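Local coordinates for protein packaging enzyme P4 (Pseudomonas phage phi6, PDB 4BLO) that probably hydrolyses nucleoside triphosphates as a hexameric RecA-like helicase that packages the phage's RNA genome, at residues L[36-39]-L[40-44]; L[218-222]-L[223-227]. All coordinates share one frame; numbering follows the deposited sequence.

Interaction 1: residues L[36-39]-L[40-44]; sequences INTV and VIKTY
This is the first turn of helix 38-54, where the carbonyls of Thr38 and Val39 begin the i to i+4 bonding and the side chains of Ile36 and Asn37, just ahead of it, pack on Ile41 and Val40. Thr38 O accepts the backbone N of Lys42 at 3.2 Å, and Ile41 N gives the same oxygen a weak bond. One residue on, Val39 O has two donors from a single residue: Thr43 N at 2.9 Å, and the Thr43 hydroxyl, which comes in from above the carbonyl plane.

On the buried side, Ile41 directs CG1 back along the chain, anti to its carbonyl carbon (chi1 -55°), and this carries CD1 to within 4.1 Å of Ile36 CG2. Val40 crosses Asn37 at about a right angle, its CG2 methyl lying 3.4 Å from Asn37 OD1 in a plain van der Waals contact. Lys42 likewise leans back, its CG lying 3.8 Å from Thr38 O. Its ammonium group forms a salt bridge with Asp21 of helix 7-22, while Thr38 OG1 bonds Leu20 O of that same helix, so both polar groups tie this turn to the N-terminal helix. Ile41 also packs on Ile175 of helix 167-179. The Thr43 hydroxyl reaches Val39 O because OG1 lies beside its own backbone N, placing OG1 2.7 Å from that oxygen.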
ATOM      1  N   ILE L  36     -15.408 -14.690  21.615  1.00 40.05           N
ATOM      2  CA  ILE L  36     -16.641 -13.990  21.960  1.00 40.08           C
ATOM      3  C   ILE L  36     -17.032 -14.405  23.379  1.00 47.50           C
ATOM      4  O   ILE L  36     -17.216 -15.597  23.638  1.00 47.15           O
ATOM      5  CB  ILE L  36     -17.778 -14.253  20.916  1.00 41.33           C
ATOM      6  CG1 ILE L  36     -17.497 -13.497  19.602  1.00 38.99           C
ATOM      7  CG2 ILE L  36     -19.157 -13.854  21.476  1.00 42.73           C
ATOM      8  CD1 ILE L  36     -18.267 -13.964  18.401  1.00 42.93           C
ATOM      9  N   ASN L  37     -17.167 -13.416  24.294  1.00 46.87           N
ATOM     10  CA  ASN L  37     -17.575 -13.678  25.672  1.00 48.87           C
ATOM     11  C   ASN L  37     -19.083 -13.855  25.710  1.00 54.48           C
ATOM     12  O   ASN L  37     -19.853 -12.892  25.646  1.00 54.42           O
ATOM     13  CB  ASN L  37     -17.092 -12.607  26.658  1.00 46.58           C
ATOM     14  CG  ASN L  37     -17.239 -12.996  28.119  1.00 82.66           C
ATOM     15  OD1 ASN L  37     -17.271 -12.135  29.002  1.00 71.76           O
ATOM     16  ND2 ASN L  37     -17.302 -14.301  28.427  1.00 86.01           N
ATOM     17  N   THR L  38     -19.482 -15.126  25.765  1.00 51.93           N
ATOM     18  CA  THR L  38     -20.842 -15.641  25.794  1.00 52.16           C
ATOM     19  C   THR L  38     -21.608 -15.084  27.013  1.00 56.98           C
ATOM     20  O   THR L  38     -22.785 -14.744  26.872  1.00 56.35           O
ATOM     21  CB  THR L  38     -20.728 -17.183  25.754  1.00 63.72           C
ATOM     22  OG1 THR L  38     -20.966 -17.617  24.422  1.00 63.93           O
ATOM     23  CG2 THR L  38     -21.637 -17.919  26.740  1.00 64.72           C
ATOM     24  N   VAL L  39     -20.929 -14.975  28.183  1.00 55.00           N
ATOM     25  CA  VAL L  39     -21.463 -14.522  29.479  1.00 56.67           C
ATOM     26  C   VAL L  39     -22.221 -13.194  29.329  1.00 57.73           C
ATOM     27  O   VAL L  39     -23.334 -13.067  29.837  1.00 58.13           O
ATOM     28  CB  VAL L  39     -20.338 -14.412  30.545  1.00 62.71           C
ATOM     29  CG1 VAL L  39     -20.878 -13.957  31.896  1.00 65.02           C
ATOM     30  CG2 VAL L  39     -19.589 -15.731  30.688  1.00 63.94           C
ATOM     31  N   VAL L  40     -21.626 -12.234  28.603  1.00 51.48           N
ATOM     32  CA  VAL L  40     -22.175 -10.898  28.345  1.00 49.11           C
ATOM     33  C   VAL L  40     -23.574 -11.015  27.689  1.00 49.43           C
ATOM     34  O   VAL L  40     -24.496 -10.324  28.134  1.00 49.43           O
ATOM     35  CB  VAL L  40     -21.182 -10.049  27.489  1.00 50.46           C
ATOM     36  CG1 VAL L  40     -21.699  -8.635  27.253  1.00 49.09           C
ATOM     37  CG2 VAL L  40     -19.805  -9.998  28.140  1.00 51.08           C
ATOM     38  N   ILE L  41     -23.733 -11.917  26.680  1.00 42.41           N
ATOM     39  CA  ILE L  41     -25.000 -12.147  25.959  1.00 40.05           C
ATOM     40  C   ILE L  41     -26.044 -12.693  26.949  1.00 47.38           C
ATOM     41  O   ILE L  41     -27.182 -12.203  26.967  1.00 47.14           O
ATOM     42  CB  ILE L  41     -24.826 -13.058  24.707  1.00 40.13           C
ATOM     43  CG1 ILE L  41     -23.740 -12.506  23.747  1.00 37.64           C
ATOM     44  CG2 ILE L  41     -26.147 -13.222  23.962  1.00 38.81           C
ATOM     45  CD1 ILE L  41     -22.933 -13.544  23.062  1.00 43.42           C
ATOM     46  N   LYS L  42     -25.637 -13.668  27.799  1.00 46.10           N
ATOM     47  CA  LYS L  42     -26.506 -14.259  28.829  1.00 48.49           C
ATOM     48  C   LYS L  42     -26.989 -13.179  29.812  1.00 52.83           C
ATOM     49  O   LYS L  42     -28.182 -13.107  30.108  1.00 53.53           O
ATOM     50  CB  LYS L  42     -25.785 -15.383  29.596  1.00 52.96           C
ATOM     51  CG  LYS L  42     -25.470 -16.635  28.781  1.00 64.70           C
ATOM     52  CD  LYS L  42     -25.136 -17.849  29.661  1.00 73.61           C
ATOM     53  CE  LYS L  42     -23.792 -17.758  30.353  1.00 81.09           C
ATOM     54  NZ  LYS L  42     -23.525 -18.960  31.182  1.00 84.05           N
ATOM     55  N   THR L  43     -26.053 -12.320  30.267  1.00 49.34           N
ATOM     56  CA  THR L  43     -26.297 -11.212  31.192  1.00 50.97           C
ATOM     57  C   THR L  43     -27.304 -10.232  30.578  1.00 55.23           C
ATOM     58  O   THR L  43     -28.198  -9.756  31.283  1.00 56.03           O
ATOM     59  CB  THR L  43     -24.968 -10.524  31.562  1.00 53.38           C
ATOM     60  OG1 THR L  43     -24.001 -11.520  31.920  1.00 49.69           O
ATOM     61  CG2 THR L  43     -25.126  -9.536  32.711  1.00 52.36           C
ATOM     62  N   TYR L  44     -27.172  -9.963  29.259  1.00 50.24           N
ATOM     63  CA  TYR L  44     -28.075  -9.087  28.511  1.00 48.28           C
ATOM     64  C   TYR L  44     -29.487  -9.679  28.494  1.00 51.15           C
ATOM     65  O   TYR L  44     -30.427  -8.955  28.804  1.00 49.64           O
ATOM     66  CB  TYR L  44     -27.561  -8.854  27.081  1.00 46.24           C
ATOM     67  CG  TYR L  44     -28.473  -7.999  26.225  1.00 46.05           C
ATOM     68  CD1 TYR L  44     -28.519  -6.616  26.386  1.00 48.18           C
ATOM     69  CD2 TYR L  44     -29.247  -8.565  25.215  1.00 45.06           C
ATOM     70  CE1 TYR L  44     -29.358  -5.824  25.601  1.00 48.31           C
ATOM     71  CE2 TYR L  44     -30.084  -7.782  24.416  1.00 44.68           C
ATOM     72  CZ  TYR L  44     -30.139  -6.410  24.615  1.00 51.99           C
ATOM     73  OH  TYR L  44     -30.956  -5.628  23.827  1.00 46.30           O
TER

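Interaction 2: residues L[218-222]-L[223-227]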
ATOM      1  N   ASN L 218     -23.295 -18.212  10.239  1.00 41.58           N
ATOM      2  CA  ASN L 218     -23.119 -19.455  11.004  1.00 42.69           C
ATOM      3  C   ASN L 218     -23.254 -19.206  12.521  1.00 47.51           C
ATOM      4  O   ASN L 218     -23.795 -20.055  13.232  1.00 48.53           O
ATOM      5  CB  ASN L 218     -21.798 -20.133  10.662  1.00 37.91           C
ATOM      6  CG  ASN L 218     -21.687 -20.641   9.238  1.00 50.62           C
ATOM      7  OD1 ASN L 218     -20.583 -20.769   8.689  1.00 54.33           O
ATOM      8  ND2 ASN L 218     -22.813 -20.964   8.608  1.00 31.25           N
ATOM      9  N   LEU L 219     -22.829 -18.019  12.988  1.00 42.26           N
ATOM     10  CA  LEU L 219     -22.962 -17.589  14.378  1.00 42.20           C
ATOM     11  C   LEU L 219     -24.459 -17.550  14.749  1.00 47.86           C
ATOM     12  O   LEU L 219     -24.846 -18.025  15.813  1.00 49.94           O
ATOM     13  CB  LEU L 219     -22.305 -16.201  14.529  1.00 40.50           C
ATOM     14  CG  LEU L 219     -21.448 -15.895  15.762  1.00 43.78           C
ATOM     15  CD1 LEU L 219     -20.387 -16.942  16.013  1.00 43.42           C
ATOM     16  CD2 LEU L 219     -20.784 -14.550  15.622  1.00 41.43           C
ATOM     17  N   PHE L 220     -25.310 -17.065  13.827  1.00 42.48           N
ATOM     18  CA  PHE L 220     -26.761 -17.016  14.024  1.00 41.42           C
ATOM     19  C   PHE L 220     -27.390 -18.395  13.842  1.00 50.24           C
ATOM     20  O   PHE L 220     -28.366 -18.693  14.532  1.00 53.68           O
ATOM     21  CB  PHE L 220     -27.419 -16.000  13.085  1.00 40.21           C
ATOM     22  CG  PHE L 220     -27.002 -14.563  13.312  1.00 38.82           C
ATOM     23  CD1 PHE L 220     -26.683 -14.104  14.584  1.00 40.73           C
ATOM     24  CD2 PHE L 220     -26.975 -13.658  12.260  1.00 38.98           C
ATOM     25  CE1 PHE L 220     -26.309 -12.773  14.794  1.00 40.94           C
ATOM     26  CE2 PHE L 220     -26.615 -12.323  12.473  1.00 40.58           C
ATOM     27  CZ  PHE L 220     -26.284 -11.889  13.738  1.00 38.75           C
ATOM     28  N   THR L 221     -26.839 -19.241  12.937  1.00 45.49           N
ATOM     29  CA  THR L 221     -27.346 -20.602  12.697  1.00 46.59           C
ATOM     30  C   THR L 221     -27.154 -21.455  13.956  1.00 53.98           C
ATOM     31  O   THR L 221     -28.052 -22.206  14.331  1.00 57.56           O
ATOM     32  CB  THR L 221     -26.662 -21.240  11.477  1.00 48.77           C
ATOM     33  OG1 THR L 221     -26.742 -20.340  10.366  1.00 48.63           O
ATOM     34  CG2 THR L 221     -27.262 -22.595  11.105  1.00 39.08           C
ATOM     35  N   GLN L 222     -26.002 -21.302  14.622  1.00 48.63           N
ATOM     36  CA  GLN L 222     -25.648 -22.012  15.843  1.00 48.28           C
ATOM     37  C   GLN L 222     -26.522 -21.586  17.044  1.00 50.23           C
ATOM     38  O   GLN L 222     -26.774 -22.419  17.924  1.00 51.09           O
ATOM     39  CB  GLN L 222     -24.179 -21.755  16.168  1.00 48.55           C
ATOM     40  CG  GLN L 222     -23.500 -22.968  16.760  1.00 74.84           C
ATOM     41  CD  GLN L 222     -22.009 -22.897  16.567  1.00 97.11           C
ATOM     42  OE1 GLN L 222     -21.333 -22.051  17.168  1.00 91.19           O
ATOM     43  NE2 GLN L 222     -21.464 -23.795  15.737  1.00 85.63           N
ATOM     44  N   TYR L 223     -26.973 -20.304  17.081  1.00 42.34           N
ATOM     45  CA  TYR L 223     -27.770 -19.761  18.188  1.00 42.46           C
ATOM     46  C   TYR L 223     -29.267 -19.567  17.820  1.00 48.25           C
ATOM     47  O   TYR L 223     -29.990 -18.866  18.528  1.00 47.19           O
ATOM     48  CB  TYR L 223     -27.140 -18.454  18.705  1.00 40.85           C
ATOM     49  CG  TYR L 223     -25.728 -18.650  19.218  1.00 39.85           C
ATOM     50  CD1 TYR L 223     -25.441 -19.614  20.174  1.00 42.42           C
ATOM     51  CD2 TYR L 223     -24.682 -17.861  18.758  1.00 38.75           C
ATOM     52  CE1 TYR L 223     -24.141 -19.813  20.631  1.00 41.32           C
ATOM     53  CE2 TYR L 223     -23.378 -18.041  19.221  1.00 39.44           C
ATOM     54  CZ  TYR L 223     -23.114 -19.008  20.169  1.00 45.47           C
ATOM     55  OH  TYR L 223     -21.829 -19.178  20.639  1.00 47.44           O
ATOM     56  N   ASP L 224     -29.729 -20.249  16.748  1.00 46.34           N
ATOM     57  CA  ASP L 224     -31.105 -20.291  16.231  1.00 46.58           C
ATOM     58  C   ASP L 224     -31.715 -18.901  15.973  1.00 49.31           C
ATOM     59  O   ASP L 224     -32.925 -18.710  16.168  1.00 49.37           O
ATOM     60  CB  ASP L 224     -32.022 -21.101  17.168  1.00 51.08           C
ATOM     61  CG  ASP L 224     -31.567 -22.506  17.510  1.00 65.96           C
ATOM     62  OD1 ASP L 224     -30.904 -23.148  16.651  1.00 67.28           O
ATOM     63  OD2 ASP L 224     -31.933 -22.993  18.604  1.00 73.49           O
ATOM     64  N   CYS L 225     -30.877 -17.944  15.513  1.00 44.45           N
ATOM     65  CA  CYS L 225     -31.279 -16.564  15.204  1.00 42.52           C
ATOM     66  C   CYS L 225     -31.652 -16.427  13.732  1.00 43.78           C
ATOM     67  O   CYS L 225     -31.027 -17.051  12.865  1.00 42.30           O
ATOM     68  CB  CYS L 225     -30.170 -15.574  15.554  1.00 41.33           C
ATOM     69  SG  CYS L 225     -29.590 -15.648  17.266  1.00 46.42           S
ATOM     70  N   SER L 226     -32.615 -15.549  13.457  1.00 38.80           N
ATOM     71  CA  SER L 226     -33.025 -15.143  12.118  1.00 37.21           C
ATOM     72  C   SER L 226     -32.868 -13.613  12.053  1.00 37.14           C
ATOM     73  O   SER L 226     -33.726 -12.871  12.544  1.00 37.07           O
ATOM     74  CB  SER L 226     -34.445 -15.597  11.810  1.00 42.83           C
ATOM     75  OG  SER L 226     -34.741 -15.352  10.445  1.00 51.61           O
ATOM     76  N   VAL L 227     -31.724 -13.159  11.518  1.00 30.19           N
ATOM     77  CA  VAL L 227     -31.366 -11.751  11.421  1.00 28.40           C
ATOM     78  C   VAL L 227     -31.311 -11.294   9.949  1.00 31.01           C
ATOM     79  O   VAL L 227     -30.851 -12.025   9.083  1.00 30.67           O
ATOM     80  CB  VAL L 227     -30.014 -11.488  12.164  1.00 29.67           C
ATOM     81  CG1 VAL L 227     -29.570 -10.020  12.071  1.00 28.36           C
ATOM     82  CG2 VAL L 227     -30.076 -11.943  13.625  1.00 29.98           C
TER
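The Phe220 ring has the CG2 methyl of Val227 over the centre of one face, a CH-pi contact with CG2 3.7 Å from the ring centroid and only 11° off the ring normal. The CB of Val227 approaches the rim atom CE2 of Phe220 at 3.5 Å, so the whole valine branch lies over one face, CG2 above the centre and CB displaced toward CE2. Cys225 comes in obliquely: its CB is 3.7 Å from Phe220 CB, and its SG makes a sulfur-aromatic contact 5.3 Å from the centroid. The other flat group, the Tyr223 ring, swings back over the last helical turn with CG beside its own backbone N (chi1 -60°), which sets its CD2 atom obliquely against Leu219 O.

Between the two rings the backbone reverses direction in a Schellman-like helix end. The 6-to-1 bond, from Cys225 N to Phe220 O at 2.8 Å, and the left-handed Asp224 are present, whereas Asp224 N lies a long 3.5 Å from Thr221 O. Tyr223 N adds weak bonds to the carbonyls of Leu219 and Phe220. Both carboxylate oxygens of Asp224 have arginine partners, OD1 with Arg105 and OD2 with Arg12, which would probably favour its charged form.

This is the turn from helix 208-222 into strand 226-231 of the central, largely parallel sheet. Cys225 and Val227 bond by their backbones to Gly120 at the start of neighbouring strand 120-126, helix 167-179 packs on Phe220 through Cys174 and Ile175, and helix 7-22 lies against Tyr223.

In the fold
Interaction 1 comes early in the chain, at the start of helix 38-54, and interaction 2 much later, where helix 208-222 gives way to strand 226-231; their centres are about 15 Å apart. They touch directly where Ile36 CD1 packs on Leu219 CD2 at 3.8 Å. Helices 7-22 and 167-179 border both, with Ile175 meeting Ile41 as well as Phe220 and Tyr223. The N-terminal helices are thereby joined to the RecA-like core. On that core's side, strand 226-231 runs beside strand 120-126, which leads into the ADP-binding P-loop, while Asn218 and Thr221 pack on Ala152 of a neighbouring subunit in the six-chain assembly.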